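Local coordinates for protein ribonuclease J (Methanolobus psychrophilus R15, PDB 5HAB) that probably degrades RNA as a 5'-to-3' exoribonuclease of the beta-CASP branch of the metallo-beta-lactamase superfamily, at residues Ala389-Leu394 / Ala399-Asn404. The protein carries 1 engineered substitution. Sequence-based numbering, arbitrary orientation.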
ATOM      1  N   ALA B 389     -16.989  -2.333 -10.506  1.00 49.07           N
ATOM      2  CA  ALA B 389     -17.961  -2.144 -11.584  1.00 43.72           C
ATOM      3  C   ALA B 389     -19.313  -1.677 -11.033  1.00 47.27           C
ATOM      4  O   ALA B 389     -19.914  -0.724 -11.549  1.00 44.14           O
ATOM      5  CB  ALA B 389     -18.123  -3.429 -12.385  1.00 43.28           C
ATOM      6  N   LEU B 390     -19.772  -2.339  -9.971  1.00 34.28           N
ATOM      7  CA  LEU B 390     -21.030  -1.968  -9.331  1.00 43.47           C
ATOM      8  C   LEU B 390     -21.016  -0.503  -8.888  1.00 39.29           C
ATOM      9  O   LEU B 390     -21.915   0.277  -9.224  1.00 60.07           O
ATOM     10  CB  LEU B 390     -21.306  -2.869  -8.123  1.00 32.53           C
ATOM     11  CG  LEU B 390     -22.562  -2.517  -7.322  1.00 37.00           C
ATOM     12  CD1 LEU B 390     -23.818  -2.886  -8.107  1.00 43.06           C
ATOM     13  CD2 LEU B 390     -22.558  -3.180  -5.958  1.00 39.80           C
ATOM     14  N   GLU B 391     -19.981  -0.136  -8.142  1.00 35.89           N
ATOM     15  CA  GLU B 391     -19.874   1.205  -7.582  1.00 46.87           C
ATOM     16  C   GLU B 391     -19.735   2.257  -8.670  1.00 35.58           C
ATOM     17  O   GLU B 391     -20.347   3.315  -8.582  1.00 40.00           O
ATOM     18  CB  GLU B 391     -18.691   1.287  -6.620  1.00 40.08           C
ATOM     19  CG  GLU B 391     -19.070   1.010  -5.179  1.00 56.74           C
ATOM     20  CD  GLU B 391     -17.889   1.111  -4.238  1.00 59.24           C
ATOM     21  OE1 GLU B 391     -17.564   0.092  -3.592  1.00 64.99           O
ATOM     22  OE2 GLU B 391     -17.301   2.208  -4.126  1.00 66.72           O
ATOM     23  N   THR B 392     -18.940   1.961  -9.693  1.00 36.77           N
ATOM     24  CA  THR B 392     -18.773   2.862 -10.829  1.00 32.39           C
ATOM     25  C   THR B 392     -20.115   3.126 -11.510  1.00 45.80           C
ATOM     26  O   THR B 392     -20.427   4.270 -11.838  1.00 40.68           O
ATOM     27  CB  THR B 392     -17.778   2.307 -11.866  1.00 34.47           C
ATOM     28  OG1 THR B 392     -16.500   2.120 -11.252  1.00 48.81           O
ATOM     29  CG2 THR B 392     -17.628   3.269 -13.040  1.00 35.72           C
ATOM     30  N   LYS B 393     -20.910   2.076 -11.716  1.00 44.34           N
ATOM     31  CA  LYS B 393     -22.236   2.254 -12.322  1.00 48.37           C
ATOM     32  C   LYS B 393     -23.159   3.103 -11.440  1.00 41.17           C
ATOM     33  O   LYS B 393     -23.789   4.066 -11.916  1.00 50.70           O
ATOM     34  CB  LYS B 393     -22.877   0.895 -12.608  1.00 45.88           C
ATOM     35  CG  LYS B 393     -22.173   0.119 -13.711  1.00 48.10           C
ATOM     36  CD  LYS B 393     -22.675  -1.307 -13.799  1.00 40.90           C
ATOM     37  CE  LYS B 393     -21.796  -2.123 -14.726  1.00 63.79           C
ATOM     38  NZ  LYS B 393     -22.131  -3.574 -14.691  1.00 64.14           N
ATOM     39  N   LEU B 394     -23.214   2.759 -10.154  1.00 37.55           N
ATOM     40  CA  LEU B 394     -24.068   3.480  -9.216  1.00 36.31           C
ATOM     41  C   LEU B 394     -23.696   4.967  -9.119  1.00 43.12           C
ATOM     42  O   LEU B 394     -24.569   5.829  -9.100  1.00 42.24           O
ATOM     43  CB  LEU B 394     -23.999   2.825  -7.837  1.00 41.11           C
ATOM     44  CG  LEU B 394     -24.577   1.409  -7.765  1.00 50.14           C
ATOM     45  CD1 LEU B 394     -24.280   0.768  -6.420  1.00 44.82           C
ATOM     46  CD2 LEU B 394     -26.069   1.423  -8.036  1.00 45.81           C
ATOM     47  N   ALA B 399     -25.370   8.211  -7.440  1.00 46.28           N
ATOM     48  CA  ALA B 399     -25.586   7.733  -6.077  1.00 46.66           C
ATOM     49  C   ALA B 399     -24.435   8.144  -5.158  1.00 37.49           C
ATOM     50  O   ALA B 399     -23.308   8.329  -5.609  1.00 41.10           O
ATOM     51  CB  ALA B 399     -25.758   6.224  -6.064  1.00 39.45           C
ATOM     52  N   ARG B 400     -24.726   8.280  -3.870  1.00 41.15           N
ATOM     53  CA  ARG B 400     -23.691   8.559  -2.885  1.00 49.99           C
ATOM     54  C   ARG B 400     -23.395   7.275  -2.110  1.00 45.77           C
ATOM     55  O   ARG B 400     -24.292   6.666  -1.512  1.00 40.02           O
ATOM     56  CB  ARG B 400     -24.105   9.696  -1.934  1.00 45.27           C
ATOM     57  CG  ARG B 400     -24.552  11.007  -2.612  1.00 46.08           C
ATOM     58  CD  ARG B 400     -23.528  11.569  -3.604  1.00 43.01           C
ATOM     59  NE  ARG B 400     -22.239  11.894  -2.991  1.00 41.29           N
ATOM     60  CZ  ARG B 400     -21.144  12.204  -3.681  1.00 46.15           C
ATOM     61  NH1 ARG B 400     -21.178  12.238  -5.009  1.00 30.41           N
ATOM     62  NH2 ARG B 400     -20.010  12.478  -3.047  1.00 38.63           N
ATOM     63  N   ILE B 401     -22.137   6.850  -2.160  1.00 43.63           N
ATOM     64  CA  ILE B 401     -21.728   5.569  -1.599  1.00 34.73           C
ATOM     65  C   ILE B 401     -21.231   5.694  -0.166  1.00 42.58           C
ATOM     66  O   ILE B 401     -20.253   6.391   0.099  1.00 47.47           O
ATOM     67  CB  ILE B 401     -20.636   4.925  -2.470  1.00 45.21           C
ATOM     68  CG1 ILE B 401     -21.065   4.909  -3.940  1.00 40.88           C
ATOM     69  CG2 ILE B 401     -20.312   3.527  -1.969  1.00 41.07           C
ATOM     70  CD1 ILE B 401     -22.322   4.116  -4.191  1.00 37.27           C
ATOM     71  N   TYR B 402     -21.896   4.999   0.750  1.00 38.52           N
ATOM     72  CA  TYR B 402     -21.392   4.850   2.110  1.00 33.62           C
ATOM     73  C   TYR B 402     -20.806   3.454   2.264  1.00 46.07           C
ATOM     74  O   TYR B 402     -21.537   2.472   2.301  1.00 49.13           O
ATOM     75  CB  TYR B 402     -22.495   5.075   3.142  1.00 37.62           C
ATOM     76  CG  TYR B 402     -23.026   6.487   3.189  1.00 43.13           C
ATOM     77  CD1 TYR B 402     -23.844   6.973   2.181  1.00 42.75           C
ATOM     78  CD2 TYR B 402     -22.726   7.331   4.252  1.00 53.02           C
ATOM     79  CE1 TYR B 402     -24.339   8.262   2.219  1.00 45.75           C
ATOM     80  CE2 TYR B 402     -23.218   8.624   4.299  1.00 54.45           C
ATOM     81  CZ  TYR B 402     -24.026   9.082   3.277  1.00 43.88           C
ATOM     82  OH  TYR B 402     -24.527  10.361   3.302  1.00 55.24           O
ATOM     83  N   ASP B 403     -19.486   3.371   2.348  1.00 42.75           N
ATOM     84  CA  ASP B 403     -18.798   2.090   2.328  1.00 43.84           C
ATOM     85  C   ASP B 403     -18.349   1.678   3.726  1.00 44.39           C
ATOM     86  O   ASP B 403     -18.237   2.512   4.624  1.00 53.33           O
ATOM     87  CB  ASP B 403     -17.592   2.168   1.387  1.00 46.94           C
ATOM     88  CG  ASP B 403     -17.146   0.813   0.885  1.00 77.70           C
ATOM     89  OD1 ASP B 403     -17.661  -0.214   1.379  1.00 70.11           O
ATOM     90  OD2 ASP B 403     -16.277   0.781  -0.014  1.00 77.95           O
ATOM     91  N   ASN B 404     -18.106   0.381   3.893  1.00 51.72           N
ATOM     92  CA  ASN B 404     -17.456  -0.169   5.080  1.00 44.39           C
ATOM     93  C   ASN B 404     -18.126   0.184   6.413  1.00 35.32           C
ATOM     94  O   ASN B 404     -17.450   0.317   7.430  1.00 45.54           O
ATOM     95  CB  ASN B 404     -15.991   0.275   5.117  1.00 51.38           C
ATOM     96  CG  ASN B 404     -15.073  -0.793   5.689  1.00 86.38           C
ATOM     97  OD1 ASN B 404     -15.446  -1.966   5.787  1.00 67.17           O
ATOM     98  ND2 ASN B 404     -13.862  -0.391   6.065  1.00 65.80           N
TER
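Ile401 sets its CG2 anti to the backbone N and its CG1 anti to the carbonyl carbon (chi1 -50°), a fork that sends its two branches to different helix residues: CG2 to the carboxylate of Glu391, CD1 (at the end of the CG1 branch) to CB of Leu394. This is the closing half of a beta-alpha-beta unit in the parallel sheet of the beta-CASP domain, in which helix 381-396 leads from strand 370-374 to its neighbour, the outermost strand of this chain's sheet, 400-402. On the apolar side, Ile401 CD1 and Ala399 CB each lie 4.2 Å from Leu394 CB, and Ile371 and Phe373 of the adjoining strand continue this layer. Glu391 runs extended beyond CG, which carries its OE2 to 3.9 Å from Ile401 CG2. Just past the strand, Asp403 turns CG anti to its N (chi1 -158°) and brings OD2 to 3.9 Å from Glu391 OE1, the two carboxylate planes being nearly perpendicular. Arg387, one turn earlier on the helix, forms salt bridges to both acids, which probably offsets their mutual repulsion and ties the start of the following loop to the helix. Arg400 turns its side chain the other way, to Glu414 and Asp447 of a second subunit. Where the chain passes from the helix to the strand, the N-H of Ala399 donates to Leu394 O at 3.0 Å, and Ala399 CB sits 3.3 Å from that same Leu394 O.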